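Local coordinates for tailspike protein (Acinetobacter phage vB_ApiP_P1, PDB 6E1R) that is the tailspike of an Acinetobacter phage, probably a hydrolase that recognises and cleaves surface polysaccharide of its bacterial host, at residues A[31-36]-A[68-73]; A[44-49]-A[112-117]; A[59-62]-A[66-69]. All blocks are in the same frame, centred on the assembly; numbering follows the deposited sequence.

Contact 1: A[31-36]-A[68-73]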
loop_
_atom_site.group_PDB
_atom_site.type_symbol
_atom_site.label_atom_id
_atom_site.label_comp_id
_atom_site.label_asym_id
_atom_site.label_seq_id
_atom_site.Cartn_x
_atom_site.Cartn_y
_atom_site.Cartn_z
ATOM N N ASP A 31 48.881 -34.220 -18.269
ATOM C CA ASP A 31 47.631 -34.417 -17.544
ATOM C C ASP A 31 47.826 -34.224 -16.047
ATOM O O ASP A 31 48.832 -34.647 -15.472
ATOM C CB ASP A 31 47.067 -35.813 -17.817
ATOM C CG ASP A 31 46.366 -35.909 -19.155
ATOM O OD1 ASP A 31 45.768 -34.900 -19.585
ATOM O OD2 ASP A 31 46.406 -36.993 -19.773
ATOM N N GLY A 32 46.848 -33.575 -15.415
ATOM C CA GLY A 32 46.859 -33.367 -13.986
ATOM C C GLY A 32 47.689 -32.199 -13.506
ATOM O O GLY A 32 47.545 -31.797 -12.344
ATOM N N GLN A 33 48.548 -31.636 -14.352
ATOM C CA GLN A 33 49.401 -30.538 -13.921
ATOM C C GLN A 33 48.569 -29.287 -13.674
ATOM O O GLN A 33 47.660 -28.962 -14.441
ATOM C CB GLN A 33 50.481 -30.257 -14.964
ATOM C CG GLN A 33 51.486 -31.382 -15.134
ATOM C CD GLN A 33 52.640 -31.000 -16.039
ATOM O OE1 GLN A 33 52.470 -30.245 -16.996
ATOM N NE2 GLN A 33 53.825 -31.520 -15.740
ATOM N N VAL A 34 48.891 -28.582 -12.594
ATOM C CA VAL A 34 48.162 -27.390 -12.185
ATOM C C VAL A 34 49.116 -26.205 -12.235
ATOM O O VAL A 34 50.281 -26.314 -11.837
ATOM C CB VAL A 34 47.542 -27.567 -10.781
ATOM C CG1 VAL A 34 47.694 -26.312 -9.938
ATOM C CG2 VAL A 34 46.080 -27.963 -10.904
ATOM N N VAL A 35 48.618 -25.074 -12.735
ATOM C CA VAL A 35 49.395 -23.850 -12.856
ATOM C C VAL A 35 48.599 -22.710 -12.231
ATOM O O VAL A 35 47.375 -22.770 -12.107
ATOM C CB VAL A 35 49.741 -23.541 -14.333
ATOM C CG1 VAL A 35 48.498 -23.099 -15.094
ATOM C CG2 VAL A 35 50.853 -22.507 -14.444
ATOM N N LEU A 36 49.318 -21.668 -11.822
ATOM C CA LEU A 36 48.728 -20.476 -11.225
ATOM C C LEU A 36 48.851 -19.315 -12.202
ATOM O O LEU A 36 49.963 -18.941 -12.590
ATOM C CB LEU A 36 49.403 -20.133 -9.896
ATOM C CG LEU A 36 49.115 -18.745 -9.310
ATOM C CD1 LEU A 36 47.631 -18.530 -9.062
ATOM C CD2 LEU A 36 49.900 -18.534 -8.024
ATOM N N ASN A 68 43.742 -24.048 -24.601
ATOM C CA ASN A 68 44.726 -24.990 -25.144
ATOM C C ASN A 68 45.047 -26.108 -24.151
ATOM O O ASN A 68 46.206 -26.435 -23.893
ATOM C CB ASN A 68 45.998 -24.263 -25.584
ATOM C CG ASN A 68 45.833 -23.557 -26.917
ATOM O OD1 ASN A 68 44.966 -23.909 -27.716
ATOM N ND2 ASN A 68 46.672 -22.560 -27.166
ATOM N N GLY A 69 43.993 -26.699 -23.593
ATOM C CA GLY A 69 44.108 -27.814 -22.683
ATOM C C GLY A 69 44.044 -27.447 -21.216
ATOM O O GLY A 69 43.803 -28.326 -20.382
ATOM N N TRP A 70 44.254 -26.177 -20.879
ATOM C CA TRP A 70 44.214 -25.725 -19.495
ATOM C C TRP A 70 42.780 -25.351 -19.143
ATOM O O TRP A 70 42.235 -24.381 -19.680
ATOM C CB TRP A 70 45.170 -24.554 -19.289
ATOM C CG TRP A 70 46.588 -24.939 -19.547
ATOM C CD1 TRP A 70 47.314 -24.702 -20.677
ATOM C CD2 TRP A 70 47.446 -25.668 -18.663
ATOM N NE1 TRP A 70 48.578 -25.225 -20.544
ATOM C CE2 TRP A 70 48.683 -25.823 -19.316
ATOM C CE3 TRP A 70 47.290 -26.195 -17.378
ATOM C CZ2 TRP A 70 49.755 -26.488 -18.729
ATOM C CZ3 TRP A 70 48.357 -26.850 -16.796
ATOM C CH2 TRP A 70 49.574 -26.991 -17.471
ATOM N N VAL A 71 42.174 -26.113 -18.238
ATOM C CA VAL A 71 40.787 -25.898 -17.845
ATOM C C VAL A 71 40.748 -25.013 -16.609
ATOM O O VAL A 71 41.494 -25.232 -15.647
ATOM C CB VAL A 71 40.063 -27.232 -17.596
ATOM C CG1 VAL A 71 38.683 -27.203 -18.231
ATOM C CG2 VAL A 71 40.858 -28.390 -18.170
ATOM N N LYS A 72 39.877 -24.006 -16.643
ATOM C CA LYS A 72 39.705 -23.104 -15.513
ATOM C C LYS A 72 39.179 -23.867 -14.304
ATOM O O LYS A 72 38.223 -24.640 -14.411
ATOM C CB LYS A 72 38.744 -21.978 -15.898
ATOM C CG LYS A 72 38.703 -20.812 -14.932
ATOM C CD LYS A 72 37.706 -19.762 -15.401
ATOM C CE LYS A 72 37.749 -18.520 -14.526
ATOM N NZ LYS A 72 39.107 -17.914 -14.492
ATOM N N GLN A 73 39.817 -23.659 -13.153
ATOM C CA GLN A 73 39.474 -24.394 -11.941
ATOM C C GLN A 73 38.488 -23.660 -11.040
ATOM O O GLN A 73 37.978 -24.269 -10.094
ATOM C CB GLN A 73 40.743 -24.718 -11.144
ATOM C CG GLN A 73 41.699 -25.659 -11.861
ATOM C CD GLN A 73 41.080 -27.011 -12.156
ATOM O OE1 GLN A 73 40.934 -27.848 -11.264
ATOM N NE2 GLN A 73 40.711 -27.232 -13.412
#

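Contact 2: A[44-49]-A[112-117]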
loop_
_atom_site.group_PDB
_atom_site.type_symbol
_atom_site.label_atom_id
_atom_site.label_comp_id
_atom_site.label_asym_id
_atom_site.label_seq_id
_atom_site.Cartn_x
_atom_site.Cartn_y
_atom_site.Cartn_z
ATOM N N GLN A 44 48.375 -7.446 -14.637
ATOM C CA GLN A 44 47.083 -7.393 -13.974
ATOM C C GLN A 44 46.947 -8.555 -12.999
ATOM O O GLN A 44 47.592 -9.595 -13.151
ATOM C CB GLN A 44 45.939 -7.444 -14.994
ATOM C CG GLN A 44 45.945 -6.308 -16.003
ATOM C CD GLN A 44 45.654 -4.961 -15.371
ATOM O OE1 GLN A 44 45.018 -4.878 -14.319
ATOM N NE2 GLN A 44 46.120 -3.895 -16.012
ATOM N N TYR A 45 46.101 -8.363 -11.990
ATOM C CA TYR A 45 45.800 -9.402 -11.016
ATOM C C TYR A 45 44.381 -9.936 -11.150
ATOM O O TYR A 45 44.013 -10.868 -10.426
ATOM C CB TYR A 45 46.026 -8.880 -9.591
ATOM C CG TYR A 45 45.188 -7.672 -9.227
ATOM C CD1 TYR A 45 43.921 -7.820 -8.675
ATOM C CD2 TYR A 45 45.663 -6.384 -9.435
ATOM C CE1 TYR A 45 43.154 -6.724 -8.339
ATOM C CE2 TYR A 45 44.902 -5.279 -9.103
ATOM C CZ TYR A 45 43.647 -5.455 -8.556
ATOM O OH TYR A 45 42.886 -4.359 -8.225
HETATM N N MSE A 46 43.580 -9.375 -12.050
HETATM C CA MSE A 46 42.191 -9.790 -12.212
HETATM C C MSE A 46 42.025 -10.770 -13.365
HETATM O O MSE A 46 42.764 -10.725 -14.347
HETATM C CB MSE A 46 41.297 -8.573 -12.429
HETATM C CG MSE A 46 41.256 -7.638 -11.240
HETATM SE SE MSE A 46 39.987 -6.194 -11.500
HETATM C CE MSE A 46 40.096 -5.374 -9.734
ATOM N N GLY A 47 41.033 -11.648 -13.240
ATOM C CA GLY A 47 40.871 -12.751 -14.158
ATOM C C GLY A 47 41.796 -13.917 -13.900
ATOM O O GLY A 47 41.728 -14.915 -14.630
ATOM N N GLY A 48 42.650 -13.827 -12.884
ATOM C CA GLY A 48 43.557 -14.916 -12.589
ATOM C C GLY A 48 42.842 -16.081 -11.933
ATOM O O GLY A 48 41.820 -15.924 -11.265
ATOM N N ASP A 49 43.405 -17.272 -12.122
ATOM C CA ASP A 49 42.788 -18.495 -11.627
ATOM C C ASP A 49 43.785 -19.633 -11.795
ATOM O O ASP A 49 44.803 -19.498 -12.479
ATOM C CB ASP A 49 41.483 -18.797 -12.367
ATOM C CG ASP A 49 40.554 -19.687 -11.575
ATOM O OD1 ASP A 49 40.975 -20.212 -10.523
ATOM O OD2 ASP A 49 39.396 -19.852 -12.003
ATOM N N VAL A 112 29.989 -11.577 -12.676
ATOM C CA VAL A 112 30.421 -10.531 -11.758
ATOM C C VAL A 112 31.331 -9.575 -12.513
ATOM O O VAL A 112 32.298 -10.004 -13.154
ATOM C CB VAL A 112 31.145 -11.114 -10.531
ATOM C CG1 VAL A 112 31.739 -9.999 -9.685
ATOM C CG2 VAL A 112 30.192 -11.966 -9.708
ATOM N N VAL A 113 31.028 -8.285 -12.429
ATOM C CA VAL A 113 31.847 -7.239 -13.027
ATOM C C VAL A 113 32.765 -6.715 -11.930
ATOM O O VAL A 113 32.308 -6.082 -10.973
ATOM C CB VAL A 113 30.989 -6.118 -13.627
ATOM C CG1 VAL A 113 31.851 -5.173 -14.450
ATOM C CG2 VAL A 113 29.872 -6.702 -14.472
ATOM N N ASP A 114 34.063 -6.978 -12.067
ATOM C CA ASP A 114 35.030 -6.675 -11.022
ATOM C C ASP A 114 35.785 -5.372 -11.248
ATOM O O ASP A 114 36.502 -4.929 -10.345
ATOM C CB ASP A 114 36.017 -7.840 -10.869
ATOM C CG ASP A 114 36.530 -8.347 -12.200
ATOM O OD1 ASP A 114 35.855 -8.117 -13.225
ATOM O OD2 ASP A 114 37.600 -8.994 -12.216
ATOM N N PHE A 115 35.651 -4.753 -12.420
ATOM C CA PHE A 115 36.172 -3.411 -12.635
ATOM C C PHE A 115 35.280 -2.705 -13.645
ATOM O O PHE A 115 34.547 -3.342 -14.407
ATOM C CB PHE A 115 37.637 -3.427 -13.098
ATOM C CG PHE A 115 37.826 -3.863 -14.524
ATOM C CD1 PHE A 115 37.893 -5.207 -14.850
ATOM C CD2 PHE A 115 37.961 -2.927 -15.537
ATOM C CE1 PHE A 115 38.076 -5.610 -16.160
ATOM C CE2 PHE A 115 38.142 -3.323 -16.848
ATOM C CZ PHE A 115 38.202 -4.666 -17.160
ATOM N N ASP A 116 35.350 -1.375 -13.646
ATOM C CA ASP A 116 34.456 -0.582 -14.479
ATOM C C ASP A 116 34.763 -0.812 -15.952
ATOM O O ASP A 116 35.915 -0.700 -16.385
ATOM C CB ASP A 116 34.573 0.901 -14.132
ATOM C CG ASP A 116 34.133 1.205 -12.711
ATOM O OD1 ASP A 116 33.341 0.418 -12.151
ATOM O OD2 ASP A 116 34.578 2.231 -12.154
ATOM N N LEU A 117 33.727 -1.123 -16.723
ATOM C CA LEU A 117 33.869 -1.429 -18.136
ATOM C C LEU A 117 33.501 -0.224 -18.992
ATOM O O LEU A 117 32.693 0.622 -18.600
ATOM C CB LEU A 117 32.993 -2.624 -18.518
ATOM C CG LEU A 117 33.269 -3.925 -17.763
ATOM C CD1 LEU A 117 32.396 -5.051 -18.292
ATOM C CD2 LEU A 117 34.738 -4.294 -17.852
#

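Contact 3: A[59-62]-A[66-69]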
loop_
_atom_site.group_PDB
_atom_site.type_symbol
_atom_site.label_atom_id
_atom_site.label_comp_id
_atom_site.label_asym_id
_atom_site.label_seq_id
_atom_site.Cartn_x
_atom_site.Cartn_y
_atom_site.Cartn_z
ATOM N N LEU A 59 43.665 -29.113 -27.844
ATOM C CA LEU A 59 43.457 -28.213 -28.967
ATOM C C LEU A 59 42.262 -27.284 -28.772
ATOM O O LEU A 59 41.979 -26.466 -29.654
ATOM C CB LEU A 59 43.287 -29.024 -30.253
ATOM C CG LEU A 59 44.533 -29.792 -30.703
ATOM C CD1 LEU A 59 44.286 -30.527 -32.015
ATOM C CD2 LEU A 59 45.735 -28.868 -30.812
ATOM N N ILE A 60 41.562 -27.387 -27.644
ATOM C CA ILE A 60 40.401 -26.551 -27.355
ATOM C C ILE A 60 40.864 -25.279 -26.658
ATOM O O ILE A 60 41.632 -25.335 -25.691
ATOM C CB ILE A 60 39.381 -27.312 -26.491
ATOM C CG1 ILE A 60 38.798 -28.481 -27.283
ATOM C CG2 ILE A 60 38.277 -26.380 -26.013
ATOM C CD1 ILE A 60 38.121 -28.053 -28.556
ATOM N N ASN A 61 40.383 -24.130 -27.138
ATOM C CA ASN A 61 40.771 -22.838 -26.568
ATOM C C ASN A 61 39.627 -21.856 -26.835
ATOM O O ASN A 61 39.614 -21.161 -27.853
ATOM C CB ASN A 61 42.089 -22.352 -27.154
ATOM C CG ASN A 61 42.481 -20.971 -26.657
ATOM O OD1 ASN A 61 41.972 -20.492 -25.644
ATOM N ND2 ASN A 61 43.407 -20.333 -27.364
ATOM N N ASN A 62 38.670 -21.816 -25.907
ATOM C CA ASN A 62 37.546 -20.892 -25.996
ATOM C C ASN A 62 37.837 -19.534 -25.371
ATOM O O ASN A 62 37.028 -18.613 -25.526
ATOM C CB ASN A 62 36.300 -21.502 -25.338
ATOM C CG ASN A 62 36.560 -22.002 -23.926
ATOM O OD1 ASN A 62 37.297 -21.385 -23.157
ATOM N ND2 ASN A 62 35.946 -23.128 -23.579
ATOM N N VAL A 66 38.538 -23.194 -21.030
ATOM C CA VAL A 66 39.606 -24.056 -21.526
ATOM C C VAL A 66 40.478 -23.247 -22.475
ATOM O O VAL A 66 39.971 -22.630 -23.419
ATOM C CB VAL A 66 39.055 -25.312 -22.229
ATOM C CG1 VAL A 66 39.915 -26.521 -21.902
ATOM C CG2 VAL A 66 37.613 -25.562 -21.825
ATOM N N ILE A 67 41.787 -23.252 -22.222
ATOM C CA ILE A 67 42.754 -22.489 -23.012
ATOM C C ILE A 67 43.866 -23.458 -23.411
ATOM O O ILE A 67 44.822 -23.675 -22.659
ATOM C CB ILE A 67 43.311 -21.281 -22.252
ATOM C CG1 ILE A 67 42.180 -20.305 -21.913
ATOM C CG2 ILE A 67 44.373 -20.572 -23.077
ATOM C CD1 ILE A 67 42.608 -19.149 -21.040
ATOM N N ASN A 68 43.742 -24.048 -24.601
ATOM C CA ASN A 68 44.726 -24.990 -25.144
ATOM C C ASN A 68 45.047 -26.108 -24.151
ATOM O O ASN A 68 46.206 -26.435 -23.893
ATOM C CB ASN A 68 45.998 -24.263 -25.584
ATOM C CG ASN A 68 45.833 -23.557 -26.917
ATOM O OD1 ASN A 68 44.966 -23.909 -27.716
ATOM N ND2 ASN A 68 46.672 -22.560 -27.166
ATOM N N GLY A 69 43.993 -26.699 -23.593
ATOM C CA GLY A 69 44.108 -27.814 -22.683
ATOM C C GLY A 69 44.044 -27.447 -21.216
ATOM O O GLY A 69 43.803 -28.326 -20.382
#

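Contact 1: A[31-36]-A[68-73]
Val35 and Trp70 carry the apolar part of this contact, at about a right angle to each other. The methyl CG1 of Val35 sits over one face of the indole, displaced toward its rim; it is 4.0 Å from CE3 of Trp70, which marks the six-membered ring as the part that is covered. This methyl lies between the backbone N and carbonyl carbon of Val35 (chi1 71°), the rotation that swings it onto the ring.

The polar approach comes at the edge. The carbonyl O of Gln33 lies near the indole plane, 3.2 Å from CZ3 of Trp70, so one ring meets a methyl over its face and a backbone oxygen at its rim. The side chain of Gln33 approaches with its base, CB standing 4.2 Å from CH2 of Trp70, while its OE1 accepts a hydrogen bond from the backbone N of Ser30. The ring's N-H lies elsewhere: NE1 donates to the carbonyl of Leu27, which ties down the indole's orientation.

Strand 49-53 runs between strands 34-37 and 70-72 in a mixed sheet, so Val35 and Trp70 meet across an intervening strand. Both rest on Phe51 and on Leu24 of helix 21-25, which covers this face, and Tyr53 packs edge-to-face with the indole.

Contact 2: A[44-49]-A[112-117]
The selenomethionine Met46 reaches across to Asp114 and Phe115 with a side chain that is straight beyond CG. Its CG is anti to the carbonyl carbon (chi1 -64°), and the extended run that follows carries SE and CE out of the 44-49 loop. The side chains of Met46 and Asp114 run antiparallel, side by side: CB and SE of Met46 are each 3.7 Å from OD2 of Asp114, while the terminal methyl CE passes on to the backbone, 3.7 Å from the carbonyl O of Asp114. These are van der Waals contacts. The carboxylate has its hydrogen bond elsewhere, OD2 of Asp114 pairing with the hydroxyl of Ser82.

Phe115 receives the selenium at the root of its ring. SE of Met46 is 4.0 Å from CB of Phe115 and 5.2 Å from the ring centroid, in a direction 61° off the ring normal. The Met-aromatic contact is therefore oblique. CG of Phe115 stands between its backbone N and carbonyl carbon (chi1 74°), with CD2 of Leu117 over one ring face and His93 edge-to-face with it.

The 44-49 loop connects strands 34-37 and 49-53 of the N-terminal mixed sheet, whereas 112-117 runs from strand 111-113 to strand 117-119 at the start of what is probably the parallel beta-helix of a phage tailspike. Ser82, just after strand 79-80, touches both Met46 and Phe115 where the contact joins these two parts.

Contact 3: A[59-62]-A[66-69]
OD1 of Asn62 is gripped by two backbone N-H groups, one on Val66 and one on Val64. The bond from Val66 N spans 3.1 Å to Asn62 OD1 and is fairly straight (160°), its donor tilted somewhat out of the amide's carbonyl plane; the bond from Val64 N, two residues on, makes an Asx turn. Placement of CG between the backbone N and carbonyl carbon of Asn62 (chi1 52°) folds the amide back over the turn, where its ND2 also binds the hydroxyl of Thr65.

Backbone bonds continue the pairing. Asn62 N donates to Val66 O across 2.9 Å, bent to 136° at the hydrogen. Asn61 adds a CA-H...O contact to the same Val66 oxygen, CA to O 3.3 Å. At the other end, Ile60 O takes two weak bonds, from Asn68 N at 2.7 Å and Gly69 N at 3.4 Å. Asn61 and Ile67 between them form a single antiparallel bridge, a non-hydrogen-bonded pair with CA atoms 4.1 Å apart.

Side chains meet on both faces of the pair. CG2 of Ile60 meets CB of Val66 at 4.0 Å. On the face of Asn61 and Asn68, Asn61 lays CB against OD1 of Asn68 at 3.3 Å, the two amide planes being strongly inclined. ND2 of Asn68 binds the carbonyl of Glu25.

This hairpin-like turn leads into strand 66-67, an edge strand of the N-terminal mixed sheet within this chain, beside strand 70-72; helix 21-25 packs on Ile67 through Lys21, Leu24 and Glu25.

All three contacts lie toward the N-terminal end of the chain, their centres about 40 to 55 Å from its centre. Contacts 1 and 3 have centres about 10 Å apart, share Asn68 and Gly69, and meet where Val71 CG1 packs 3.9 Å from Val66 CG1 on neighbouring strands. The centre of contact 2 lies about 20 Å from the centres of both. It joins contact 1 through a salt bridge, Lys72 NZ to Asp49 OD2 at 3.2 Å, but stays about 8 Å from contact 3 at the nearest atoms. A second connection crosses the trimer: Gln73 of contact 1 packs on Tyr45 of a neighbouring subunit, a residue of that subunit's contact 2.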